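Local coordinates for protein 2-hydroxyisobutyryl-CoA synthetase (Aquincola tertiaricarbonis, PDB 6HDY) that belongs to the ANL superfamily of AMP-binding enzymes, pairing a large N-terminal domain with a smaller C-terminal one, at residues Arg69-Glu74 and Pro93-Thr98; Gly111-Val116 and Thr333-Ile338; Met278-Pro283 and Ile338-Gly343; Asp344-Thr349 and Gln364-Arg369. All coordinates share one frame; numbering follows the deposited sequence.

How the contacts relate
Three of the four contacts are linked through the chain around residues 333-349, which contacts 2, 3 and 4 follow in turn: Ile338 belongs to both contact 2 and contact 3, and strand 340-347 serves contacts 3 and 4. Contact 1 joins from the side, since Val95 N lies 2.8 Å from Arg339 O and Val95 O lies 2.9 Å from Leu341 N, while Arg70 NH2 is bridged to Asp112 OD2 of contact 2 at 2.8 Å. Contacts 3 and 4, with centres about 14 Å apart, both touch the ligand 8LQ. Contacts 1 and 2 stand back from it: the side chains of Val95 and Gln335 are about 13 Å and 12 Å away.

Contact 1 of 4, residues Arg69-Glu74 and Pro93-Thr98; sequences RRKWEE and PVVKKT. With SO4 (sulfate ion), chain D.
Lys71 and Trp72 on the helix meet the loop at Pro93-Val95. Lys71 holds CG anti to the backbone N (chi1 -164°). Its side chain and that of Pro93 slide by each other in opposite directions. The bent end of the lysine brings Lys71 NZ to Val94 O at 3.2 Å, a weak hydrogen bond, and Asp99 adds a long, weak ion pair to the same ammonium. A water makes the second link. It sits in the indole plane at the edge of Trp72, accepting from NE1 at 3.1 Å, and donates to Pro93 O at 2.8 Å, so both groups are satisfied without meeting directly.

The site lies in the N-terminal part of this ANL enzyme, where the loop runs into helix 97-106 with Lys96 at its N-cap position. Apolar contact is concentrated on the proline: Trp72 CD1 lies 3.8 Å from Pro93 CD, the side chains crossing at about a right angle. Lys71 CE comes to 4.2 Å from Val95 CG2. Helix 43-64 packs on the indole through Cys58 and Ala61.

A sulfate, probably from the crystallisation liquor, lies at the edge of the Arg70 guanidinium. Arg70 NE donates to sulfate O3 at 2.8 Å and Arg70 NH2 to sulfate O1 at 3.0 Å; NH2 also pairs with Asp112.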
# COMPACT_ATOMS: atom_id res chain seq x y z
N ARG A 69 33.19 -1.28 10.09
CA ARG A 69 34.45 -1.30 10.86
C ARG A 69 35.17 -2.66 10.68
O ARG A 69 36.36 -2.66 10.36
CB ARG A 69 34.21 -0.95 12.35
CG ARG A 69 35.45 -1.04 13.24
CD ARG A 69 36.25 0.25 13.39
NE ARG A 69 35.47 1.31 14.02
CZ ARG A 69 35.51 1.62 15.31
NH1 ARG A 69 36.35 1.00 16.13
NH2 ARG A 69 34.72 2.57 15.79
N ARG A 70 34.43 -3.80 10.80
CA ARG A 70 34.95 -5.16 10.62
C ARG A 70 35.37 -5.46 9.19
O ARG A 70 36.45 -6.01 8.98
CB ARG A 70 33.93 -6.21 11.07
CG ARG A 70 33.99 -6.55 12.55
CD ARG A 70 33.02 -7.68 12.89
NE ARG A 70 31.63 -7.34 12.58
CZ ARG A 70 30.79 -6.76 13.44
NH1 ARG A 70 31.19 -6.47 14.68
NH2 ARG A 70 29.55 -6.48 13.08
N LYS A 71 34.52 -5.10 8.22
CA LYS A 71 34.73 -5.34 6.79
C LYS A 71 35.93 -4.59 6.27
O LYS A 71 36.76 -5.17 5.58
CB LYS A 71 33.47 -5.00 5.96
CG LYS A 71 33.51 -5.60 4.57
CD LYS A 71 32.44 -5.05 3.64
CE LYS A 71 32.01 -6.04 2.58
NZ LYS A 71 33.15 -6.80 1.99
N TRP A 72 36.02 -3.29 6.62
CA TRP A 72 37.11 -2.42 6.20
C TRP A 72 38.43 -2.82 6.78
O TRP A 72 39.42 -2.84 6.05
CB TRP A 72 36.80 -0.95 6.45
CG TRP A 72 35.65 -0.45 5.63
CD1 TRP A 72 35.05 -1.07 4.57
CD2 TRP A 72 34.93 0.77 5.84
NE1 TRP A 72 34.04 -0.30 4.08
CE2 TRP A 72 33.93 0.83 4.85
CE3 TRP A 72 35.05 1.83 6.76
CZ2 TRP A 72 33.05 1.92 4.74
CZ3 TRP A 72 34.15 2.88 6.67
CH2 TRP A 72 33.18 2.93 5.67
N GLU A 73 38.45 -3.20 8.08
CA GLU A 73 39.68 -3.66 8.76
C GLU A 73 40.24 -4.92 8.07
O GLU A 73 41.45 -5.02 7.87
CB GLU A 73 39.41 -3.93 10.25
CG GLU A 73 39.38 -2.69 11.14
CD GLU A 73 38.90 -2.91 12.56
OE1 GLU A 73 38.94 -1.94 13.36
OE2 GLU A 73 38.49 -4.05 12.89
N GLU A 74 39.34 -5.84 7.67
CA GLU A 74 39.63 -7.09 6.96
C GLU A 74 40.28 -6.83 5.58
O GLU A 74 41.21 -7.55 5.21
CB GLU A 74 38.35 -7.95 6.84
CG GLU A 74 38.50 -9.31 6.17
CD GLU A 74 39.57 -10.23 6.73
OE1 GLU A 74 39.34 -10.83 7.80
OE2 GLU A 74 40.64 -10.35 6.08
N PRO A 93 36.39 -2.25 -0.05
CA PRO A 93 35.77 -3.48 -0.56
C PRO A 93 34.28 -3.28 -0.85
O PRO A 93 33.60 -2.55 -0.10
CB PRO A 93 35.98 -4.48 0.58
CG PRO A 93 36.02 -3.64 1.81
CD PRO A 93 36.71 -2.37 1.39
N VAL A 94 33.77 -3.90 -1.92
CA VAL A 94 32.35 -3.81 -2.23
C VAL A 94 31.51 -4.62 -1.23
O VAL A 94 31.94 -5.66 -0.73
CB VAL A 94 31.98 -4.20 -3.69
CG1 VAL A 94 32.57 -3.23 -4.69
CG2 VAL A 94 32.37 -5.65 -4.02
N VAL A 95 30.30 -4.15 -0.98
CA VAL A 95 29.34 -4.85 -0.14
C VAL A 95 28.50 -5.72 -1.08
O VAL A 95 28.10 -5.25 -2.13
CB VAL A 95 28.43 -3.87 0.64
CG1 VAL A 95 27.34 -4.63 1.42
CG2 VAL A 95 29.26 -2.98 1.57
N LYS A 96 28.28 -6.98 -0.71
CA LYS A 96 27.43 -7.91 -1.43
C LYS A 96 26.10 -8.07 -0.65
O LYS A 96 26.08 -7.88 0.57
CB LYS A 96 28.13 -9.28 -1.58
CG LYS A 96 29.29 -9.29 -2.57
CD LYS A 96 30.06 -10.60 -2.50
CE LYS A 96 31.11 -10.74 -3.58
NZ LYS A 96 31.95 -11.96 -3.39
N LYS A 97 25.00 -8.41 -1.35
CA LYS A 97 23.69 -8.65 -0.71
C LYS A 97 23.78 -9.82 0.31
O LYS A 97 23.17 -9.76 1.38
CB LYS A 97 22.61 -8.89 -1.77
CG LYS A 97 21.78 -7.65 -2.09
CD LYS A 97 22.08 -7.08 -3.47
CE LYS A 97 21.26 -7.71 -4.56
NZ LYS A 97 22.09 -7.95 -5.78
N THR A 98 24.64 -10.82 0.02
CA THR A 98 24.90 -11.94 0.93
C THR A 98 25.54 -11.44 2.25
O THR A 98 25.28 -12.04 3.30
CB THR A 98 25.79 -13.00 0.26
OG1 THR A 98 27.07 -12.43 -0.01
CG2 THR A 98 25.20 -13.56 -1.03
S SO4 D . 28.66 -8.85 10.37
O1 SO4 D . 27.87 -7.76 10.98
O2 SO4 D . 28.36 -10.14 11.01
O3 SO4 D . 30.09 -8.54 10.52
O4 SO4 D . 28.37 -9.01 8.93
O HOH W 1 32.19 -1.03 1.72

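Contact 2 of 4, residues Gly111-Val116 and Thr333-Ile338; sequences GDYVCV and TSQPMI
Tyr113 and Gln335 are started toward each other by their first torsions. Tyr113 holds CG between its backbone N and carbonyl carbon (chi1 57°), while Gln335 places CG beside its own N, and the extended chain beyond carries the amide to the ring. The ring and the amide end up with planes only 3° apart, although the side chains cross obliquely; Gln335 NE2 lies 3.7 Å from Tyr113 CE2.

Beside this pair the two loops are joined by one backbone hydrogen bond, Gln335 N to Val114 O at 2.9 Å, fairly straight at 162°. The donor stands above the carbonyl plane. Val116 N grips the same oxygen from the opposite face, closing a gamma turn with Cys115 at its corner. Two CA-H...O contacts add to the backbone approach, the shorter from Gln335 CA to Tyr113 O at 3.2 Å.

Further along, Cys115 SG packs on the proline ring, 3.6 Å from Pro336 CD. Val116 lays its two methyls on successive residues: CG1 lies 3.4 Å from Thr333 O, and CG2 lies 3.7 Å from Ser334 CB. The contact ties the loop after helix 97-106 to the connection between strands 322-329 and 340-347 of the antiparallel sheet, segments more than two hundred residues apart in sequence.

Gln335 is buried, yet its amide has backbone partners at both ends: NE2 donates to Phe110 O, and OE1 accepts from Gly138 N. Those two bonds hold the amide's rotation, which probably helps keep its plane close to that of the ring.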
# COMPACT_ATOMS: atom_id res chain seq x y z
N GLY A 111 20.74 -5.60 11.16
CA GLY A 111 22.17 -5.78 10.90
C GLY A 111 23.07 -4.80 11.63
O GLY A 111 22.60 -3.84 12.26
N ASP A 112 24.37 -5.03 11.51
CA ASP A 112 25.33 -4.18 12.17
C ASP A 112 25.75 -2.96 11.34
O ASP A 112 26.72 -2.28 11.67
CB ASP A 112 26.53 -4.97 12.69
CG ASP A 112 26.60 -4.89 14.19
OD1 ASP A 112 25.68 -4.28 14.81
OD2 ASP A 112 27.58 -5.42 14.76
N TYR A 113 24.95 -2.64 10.32
CA TYR A 113 25.14 -1.48 9.47
C TYR A 113 23.96 -0.49 9.60
O TYR A 113 23.90 0.46 8.83
CB TYR A 113 25.38 -1.90 8.00
CG TYR A 113 24.27 -2.76 7.43
CD1 TYR A 113 24.22 -4.12 7.69
CD2 TYR A 113 23.26 -2.20 6.65
CE1 TYR A 113 23.17 -4.91 7.22
CE2 TYR A 113 22.22 -2.98 6.15
CZ TYR A 113 22.17 -4.33 6.46
OH TYR A 113 21.18 -5.15 5.97
N VAL A 114 23.07 -0.69 10.60
CA VAL A 114 21.90 0.18 10.81
C VAL A 114 22.30 1.65 11.14
O VAL A 114 21.68 2.57 10.61
CB VAL A 114 20.89 -0.41 11.82
CG1 VAL A 114 21.46 -0.49 13.24
CG2 VAL A 114 19.58 0.35 11.79
N CYS A 115 23.33 1.85 12.00
CA CYS A 115 23.99 3.09 12.42
C CYS A 115 23.17 3.91 13.39
O CYS A 115 23.71 4.36 14.39
CB CYS A 115 24.44 3.93 11.23
SG CYS A 115 25.74 3.18 10.22
N VAL A 116 21.91 4.19 13.04
CA VAL A 116 21.04 5.01 13.87
C VAL A 116 20.56 4.22 15.08
O VAL A 116 20.49 2.98 14.99
CB VAL A 116 19.84 5.60 13.05
CG1 VAL A 116 20.31 6.58 11.98
CG2 VAL A 116 18.93 4.52 12.48
N THR A 333 21.78 8.27 6.92
CA THR A 333 22.35 7.93 8.23
C THR A 333 21.92 6.53 8.69
O THR A 333 22.60 5.94 9.53
CB THR A 333 21.98 9.00 9.27
OG1 THR A 333 20.56 9.17 9.27
CG2 THR A 333 22.68 10.34 9.01
N SER A 334 20.80 5.99 8.16
CA SER A 334 20.27 4.67 8.55
C SER A 334 20.55 3.66 7.44
O SER A 334 20.27 3.96 6.27
CB SER A 334 18.76 4.74 8.84
OG SER A 334 18.00 4.76 7.64
N GLN A 335 21.14 2.49 7.80
CA GLN A 335 21.55 1.45 6.83
C GLN A 335 22.29 2.05 5.62
O GLN A 335 21.92 1.77 4.48
CB GLN A 335 20.37 0.55 6.41
CG GLN A 335 19.82 -0.28 7.60
CD GLN A 335 18.73 -1.24 7.17
OE1 GLN A 335 17.79 -0.86 6.46
NE2 GLN A 335 18.80 -2.49 7.60
N PRO A 336 23.32 2.94 5.82
CA PRO A 336 23.99 3.52 4.64
C PRO A 336 24.75 2.46 3.86
O PRO A 336 25.41 1.60 4.45
CB PRO A 336 24.90 4.61 5.22
CG PRO A 336 25.19 4.16 6.61
CD PRO A 336 23.96 3.41 7.08
N MET A 337 24.60 2.47 2.56
CA MET A 337 25.26 1.52 1.67
C MET A 337 26.50 2.17 1.08
O MET A 337 26.41 3.23 0.45
CB MET A 337 24.32 1.09 0.52
CG MET A 337 23.14 0.24 0.92
SD MET A 337 23.43 -1.33 1.77
CE MET A 337 24.78 -1.89 1.07
N ILE A 338 27.67 1.56 1.35
CA ILE A 338 28.94 2.08 0.86
C ILE A 338 29.56 1.06 -0.08
O ILE A 338 30.07 0.03 0.36
CB ILE A 338 29.91 2.57 1.98
CG1 ILE A 338 29.19 3.53 2.96
CG2 ILE A 338 31.15 3.24 1.37
CD1 ILE A 338 29.90 3.74 4.23

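Contact 3 of 4, residues Met278-Pro283 and Ile338-Gly343; sequences MAEMSP and IRLLSG. With 3HL ((3S)-3-hydroxybutanoic acid), chain B; 8LQ ([[(2~{R},3~{S},4~{R},5~{R})-5-(6-aminopurin-9-yl)-3,4-bis(oxidanyl)oxolan-2-yl]methoxy-oxidanyl-phosphoryl] (3~{S})-3-oxidanylbutanoate), chain C.
Met278, Glu280 and Met281, on or just before a type I turn from Ala279 to Ser282, face the strand at Leu340, with the backbones well apart: Met278 CA is 7.4 Å from Ser342 CA. Side chains therefore do the joining. Met278 turns its thioether toward the strand. Met278 SD lies 3.6 Å from Ser342 CA, and Met278 CE, swung round by the bend at chi3 (-98°), lies 3.7 Å from Leu340 CD2. That same leucine methyl takes Glu280 CB at 3.6 Å, the two side chains crossing at about a right angle. Met281 also leans over Leu340, but its modelled CE sits too close to be trusted.

Leu340 is the second residue of a G1 beta bulge, in which it and Arg339 both face Tyr327 on strand 322-329. The contact thus brings the loop that leaves the parallel sheet at strand 271-274 against the antiparallel sheet of the ANL N-terminal domain, with Tyr327 touching both methionines.

The turn is held by Ser282: its OG donates to Ala279 O at 3.0 Å, and its backbone N reaches that oxygen from the same face. On its other flank the loop lines the pocket. Ala279 N comes to 3.3 Å from OAQ of 8LQ, or Ala279 CB to 3.6 Å from CB of (3S)-3-hydroxybutanoic acid; the acid overlaps 8LQ, so the two are alternatives. Ser342 OG is hydrogen-bonded to Pro325 O.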
# COMPACT_ATOMS: atom_id res chain seq x y z
N MET A 278 18.34 0.11 -6.84
CA MET A 278 17.99 -0.97 -5.92
C MET A 278 17.23 -0.42 -4.74
O MET A 278 17.33 0.76 -4.44
CB MET A 278 19.26 -1.65 -5.40
CG MET A 278 20.25 -2.03 -6.51
SD MET A 278 21.73 -2.76 -5.82
CE MET A 278 22.63 -1.59 -5.83
N ALA A 279 16.48 -1.29 -4.05
CA ALA A 279 15.71 -0.98 -2.86
C ALA A 279 16.64 -0.62 -1.71
O ALA A 279 16.32 0.28 -0.92
CB ALA A 279 14.85 -2.20 -2.48
N GLU A 280 17.80 -1.30 -1.63
CA GLU A 280 18.84 -1.05 -0.60
C GLU A 280 19.38 0.36 -0.83
O GLU A 280 19.84 1.00 0.10
CB GLU A 280 20.03 -2.02 -0.74
CG GLU A 280 19.77 -3.48 -0.38
CD GLU A 280 19.03 -4.31 -1.41
OE1 GLU A 280 18.69 -3.79 -2.50
OE2 GLU A 280 18.77 -5.50 -1.12
N MET A 281 19.29 0.84 -2.07
CA MET A 281 19.77 2.16 -2.51
C MET A 281 18.71 3.26 -2.55
O MET A 281 18.94 4.25 -3.25
CB MET A 281 20.50 2.04 -3.87
CG MET A 281 21.72 1.20 -3.80
SD MET A 281 22.77 1.75 -2.45
CE MET A 281 23.93 0.74 -2.63
N SER A 282 17.57 3.13 -1.81
CA SER A 282 16.59 4.23 -1.79
C SER A 282 17.34 5.45 -1.23
O SER A 282 18.09 5.28 -0.27
CB SER A 282 15.39 3.92 -0.91
OG SER A 282 14.75 2.75 -1.37
N PRO A 283 17.27 6.65 -1.84
CA PRO A 283 16.47 7.07 -3.01
C PRO A 283 16.94 6.38 -4.30
O PRO A 283 17.99 6.69 -4.85
CB PRO A 283 16.63 8.60 -3.00
CG PRO A 283 17.97 8.85 -2.36
CD PRO A 283 18.06 7.78 -1.29
N ILE A 338 27.67 1.56 1.35
CA ILE A 338 28.94 2.08 0.86
C ILE A 338 29.56 1.06 -0.08
O ILE A 338 30.07 0.03 0.36
CB ILE A 338 29.91 2.57 1.98
CG1 ILE A 338 29.19 3.53 2.96
CG2 ILE A 338 31.15 3.24 1.37
CD1 ILE A 338 29.90 3.74 4.23
N ARG A 339 29.50 1.37 -1.36
CA ARG A 339 30.00 0.54 -2.44
C ARG A 339 29.26 -0.79 -2.49
O ARG A 339 29.86 -1.86 -2.48
CB ARG A 339 31.55 0.39 -2.40
CG ARG A 339 32.20 1.59 -3.05
CD ARG A 339 33.71 1.63 -3.07
NE ARG A 339 34.34 0.42 -3.59
CZ ARG A 339 34.60 0.16 -4.86
NH1 ARG A 339 34.20 1.01 -5.81
NH2 ARG A 339 35.23 -0.95 -5.21
N LEU A 340 27.92 -0.72 -2.56
CA LEU A 340 27.12 -1.94 -2.73
C LEU A 340 27.16 -2.37 -4.20
O LEU A 340 26.89 -1.56 -5.10
CB LEU A 340 25.66 -1.79 -2.24
CG LEU A 340 24.65 -2.95 -2.51
CD1 LEU A 340 24.97 -4.19 -1.67
CD2 LEU A 340 23.21 -2.49 -2.25
N LEU A 341 27.52 -3.64 -4.41
CA LEU A 341 27.59 -4.29 -5.71
C LEU A 341 26.15 -4.62 -6.16
O LEU A 341 25.42 -5.30 -5.44
CB LEU A 341 28.46 -5.56 -5.59
CG LEU A 341 28.53 -6.50 -6.82
CD1 LEU A 341 29.11 -5.78 -8.03
CD2 LEU A 341 29.37 -7.73 -6.51
N SER A 342 25.72 -4.08 -7.31
CA SER A 342 24.36 -4.30 -7.81
C SER A 342 24.19 -5.67 -8.41
O SER A 342 23.14 -6.29 -8.24
CB SER A 342 23.96 -3.25 -8.83
OG SER A 342 24.68 -3.43 -10.04
N GLY A 343 25.23 -6.13 -9.10
CA GLY A 343 25.24 -7.39 -9.83
C GLY A 343 24.55 -7.23 -11.17
O GLY A 343 24.22 -8.23 -11.82
CA 3HL B . 13.62 -1.39 -7.19
CB 3HL B . 13.59 -1.05 -5.68
OG1 3HL B . 13.69 0.35 -5.42
CG2 3HL B . 12.32 -1.52 -5.03
C 3HL B . 13.69 -0.11 -7.98
OA 3HL B . 12.75 0.66 -7.96
OB 3HL B . 14.91 0.18 -8.50
N9 8LQ C . 16.00 -2.98 -11.82
C8 8LQ C . 15.41 -2.03 -11.06
N7 8LQ C . 15.19 -0.96 -11.81
C5 8LQ C . 15.66 -1.22 -13.04
C6 8LQ C . 15.66 -0.53 -14.20
N6 8LQ C . 15.16 0.70 -14.20
N1 8LQ C . 16.18 -1.04 -15.33
C2 8LQ C . 16.72 -2.33 -15.35
N3 8LQ C . 16.64 -3.05 -14.16
C4 8LQ C . 16.15 -2.48 -13.04
CAA 8LQ C . 12.84 -0.21 -5.55
CAZ 8LQ C . 13.05 0.06 -7.06
OAE 8LQ C . 11.85 -0.25 -7.77
CAL 8LQ C . 14.20 -0.76 -7.66
CAS 8LQ C . 13.98 -2.26 -7.40
OAC 8LQ C . 13.19 -2.89 -8.10
OAQ 8LQ C . 14.66 -2.78 -6.32
PBC 8LQ C . 14.81 -4.35 -6.05
OAH 8LQ C . 13.33 -4.86 -5.80
OAD 8LQ C . 15.73 -4.68 -4.94
O5' 8LQ C . 15.39 -4.92 -7.41
C5' 8LQ C . 16.57 -4.31 -7.91
C4' 8LQ C . 16.96 -4.95 -9.22
O4' 8LQ C . 15.88 -4.78 -10.17
C3' 8LQ C . 18.09 -4.19 -9.76
O3' 8LQ C . 19.34 -4.69 -9.22
C2' 8LQ C . 17.94 -4.47 -11.26
O2' 8LQ C . 18.37 -5.84 -11.60
C1' 8LQ C . 16.44 -4.35 -11.42

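Contact 4 of 4, residues Asp344-Thr349 and Gln364-Arg369; sequences DLTLWT and QGIFGR. With 8LQ ([[(2~{R},3~{S},4~{R},5~{R})-5-(6-aminopurin-9-yl)-3,4-bis(oxidanyl)oxolan-2-yl]methoxy-oxidanyl-phosphoryl] (3~{S})-3-oxidanylbutanoate), chain C.
Asp344 and Arg369 meet at the ligand end of two antiparallel strand segments, whose directions differ by 163°. The carboxylate is used at both oxygens: O2' of 8LQ donates to Asp344 OD1 at 2.6 Å, and O3' of 8LQ donates to Asp344 OD2 at the same length. The guanidinium of Arg369 has O3' over one face. Its ion pair with the aspartate is long, 3.8 Å from Arg369 NE to Asp344 OD1, and the oxygen lies well out of the guanidinium plane, so charge alone connects them. Such an aspartate gripping both ribose hydroxyls is a hallmark of ANL enzymes, and strand 366-369, at the edge of the antiparallel sheet, leads on toward the C-terminal domain.

Away from the ribose, the backbones pair directly. Leu345 N donates to Gly368 O at 2.9 Å, and Leu345 O receives Phe367 N at 3.0 Å.

Gly365 O is gripped twice. Thr346 OG1, anti to its backbone N (chi1 -163°), donates to Gly365 O at 2.7 Å from above the carbonyl plane. A water gives the second bond; it also donates to Leu347 O and accepts from Gln364 N, linking Leu347 to the Gln364-Gly365 loop ahead of the second strand.

Apolar contacts lie alongside. Leu345 CD2 lies 4.0 Å from Phe367 CD2, and that ring makes a cation-pi contact with Arg322. Ile366 CB touches the adenine, 3.6 Å from C2 of 8LQ.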
# COMPACT_ATOMS: atom_id res chain seq x y z
N ASP A 344 24.33 -5.97 -11.60
CA ASP A 344 23.66 -5.63 -12.85
C ASP A 344 24.66 -5.29 -13.92
O ASP A 344 25.83 -5.12 -13.62
CB ASP A 344 22.69 -4.46 -12.62
CG ASP A 344 21.56 -4.80 -11.68
OD1 ASP A 344 20.95 -5.87 -11.85
OD2 ASP A 344 21.27 -4.00 -10.78
N LEU A 345 24.20 -5.23 -15.19
CA LEU A 345 25.05 -4.85 -16.30
C LEU A 345 24.51 -3.59 -16.95
O LEU A 345 23.30 -3.46 -17.16
CB LEU A 345 25.21 -6.00 -17.32
CG LEU A 345 26.35 -5.85 -18.30
CD1 LEU A 345 27.69 -6.14 -17.63
CD2 LEU A 345 26.17 -6.76 -19.50
N THR A 346 25.41 -2.64 -17.24
CA THR A 346 25.07 -1.39 -17.91
C THR A 346 26.26 -0.89 -18.73
O THR A 346 27.34 -1.47 -18.69
CB THR A 346 24.57 -0.32 -16.89
OG1 THR A 346 23.88 0.72 -17.59
CG2 THR A 346 25.70 0.29 -16.07
N LEU A 347 26.04 0.19 -19.47
CA LEU A 347 27.03 0.94 -20.21
C LEU A 347 26.81 2.38 -19.77
O LEU A 347 25.66 2.85 -19.69
CB LEU A 347 26.83 0.82 -21.74
CG LEU A 347 27.96 1.41 -22.60
CD1 LEU A 347 28.16 0.60 -23.85
CD2 LEU A 347 27.67 2.84 -22.99
N TRP A 348 27.91 3.09 -19.50
CA TRP A 348 27.89 4.49 -19.11
C TRP A 348 28.77 5.35 -20.03
O TRP A 348 29.80 4.88 -20.52
CB TRP A 348 28.20 4.70 -17.59
CG TRP A 348 29.64 4.59 -17.11
CD1 TRP A 348 30.67 3.92 -17.71
CD2 TRP A 348 30.14 5.07 -15.86
NE1 TRP A 348 31.81 4.02 -16.94
CE2 TRP A 348 31.52 4.73 -15.81
CE3 TRP A 348 29.57 5.78 -14.78
CZ2 TRP A 348 32.32 5.05 -14.70
CZ3 TRP A 348 30.38 6.12 -13.71
CH2 TRP A 348 31.73 5.74 -13.67
N THR A 349 28.31 6.58 -20.30
CA THR A 349 29.01 7.56 -21.15
C THR A 349 29.02 8.89 -20.41
O THR A 349 28.27 9.06 -19.44
CB THR A 349 28.38 7.67 -22.55
OG1 THR A 349 26.98 7.94 -22.43
CG2 THR A 349 28.61 6.43 -23.39
N GLN A 364 21.30 3.27 -22.41
CA GLN A 364 20.43 2.14 -22.71
C GLN A 364 19.88 1.53 -21.42
O GLN A 364 19.40 0.39 -21.41
CB GLN A 364 21.22 1.12 -23.53
CG GLN A 364 21.46 1.57 -24.97
CD GLN A 364 22.83 1.22 -25.47
OE1 GLN A 364 23.15 0.04 -25.70
NE2 GLN A 364 23.66 2.23 -25.69
N GLY A 365 19.91 2.34 -20.36
CA GLY A 365 19.50 1.96 -19.02
C GLY A 365 20.33 0.78 -18.54
O GLY A 365 21.52 0.68 -18.85
N ILE A 366 19.68 -0.15 -17.87
CA ILE A 366 20.30 -1.33 -17.30
C ILE A 366 19.75 -2.55 -18.02
O ILE A 366 18.53 -2.72 -18.13
CB ILE A 366 20.11 -1.32 -15.74
CG1 ILE A 366 20.93 -0.17 -15.12
CG2 ILE A 366 20.44 -2.71 -15.09
CD1 ILE A 366 20.56 0.24 -13.77
N PHE A 367 20.67 -3.37 -18.55
CA PHE A 367 20.38 -4.55 -19.36
C PHE A 367 19.74 -5.70 -18.60
O PHE A 367 18.94 -6.45 -19.15
CB PHE A 367 21.65 -5.02 -20.10
CG PHE A 367 22.42 -3.92 -20.81
CD1 PHE A 367 21.79 -3.08 -21.72
CD2 PHE A 367 23.78 -3.74 -20.59
CE1 PHE A 367 22.50 -2.08 -22.39
CE2 PHE A 367 24.49 -2.74 -21.26
CZ PHE A 367 23.84 -1.92 -22.15
N GLY A 368 20.11 -5.85 -17.34
CA GLY A 368 19.62 -6.92 -16.48
C GLY A 368 20.64 -7.32 -15.44
O GLY A 368 21.70 -6.71 -15.35
N ARG A 369 20.30 -8.34 -14.65
CA ARG A 369 21.14 -8.92 -13.59
C ARG A 369 22.10 -9.89 -14.27
O ARG A 369 21.67 -10.72 -15.08
CB ARG A 369 20.24 -9.66 -12.57
CG ARG A 369 20.89 -9.93 -11.23
CD ARG A 369 19.91 -9.76 -10.09
NE ARG A 369 20.23 -8.60 -9.26
CZ ARG A 369 19.40 -8.05 -8.38
NH1 ARG A 369 18.17 -8.55 -8.22
NH2 ARG A 369 19.77 -6.99 -7.67
N9 8LQ C . 16.00 -2.98 -11.82
C8 8LQ C . 15.41 -2.03 -11.06
N7 8LQ C . 15.19 -0.96 -11.81
C5 8LQ C . 15.66 -1.22 -13.04
C6 8LQ C . 15.66 -0.53 -14.20
N6 8LQ C . 15.16 0.70 -14.20
N1 8LQ C . 16.18 -1.04 -15.33
C2 8LQ C . 16.72 -2.33 -15.35
N3 8LQ C . 16.64 -3.05 -14.16
C4 8LQ C . 16.15 -2.48 -13.04
CAA 8LQ C . 12.84 -0.21 -5.55
CAZ 8LQ C . 13.05 0.06 -7.06
OAE 8LQ C . 11.85 -0.25 -7.77
CAL 8LQ C . 14.20 -0.76 -7.66
CAS 8LQ C . 13.98 -2.26 -7.40
OAC 8LQ C . 13.19 -2.89 -8.10
OAQ 8LQ C . 14.66 -2.78 -6.32
PBC 8LQ C . 14.81 -4.35 -6.05
OAH 8LQ C . 13.33 -4.86 -5.80
OAD 8LQ C . 15.73 -4.68 -4.94
O5' 8LQ C . 15.39 -4.92 -7.41
C5' 8LQ C . 16.57 -4.31 -7.91
C4' 8LQ C . 16.96 -4.95 -9.22
O4' 8LQ C . 15.88 -4.78 -10.17
C3' 8LQ C . 18.09 -4.19 -9.76
O3' 8LQ C . 19.34 -4.69 -9.22
C2' 8LQ C . 17.94 -4.47 -11.26
O2' 8LQ C . 18.37 -5.84 -11.60
C1' 8LQ C . 16.44 -4.35 -11.42
O HOH W 2 23.10 2.04 -20.59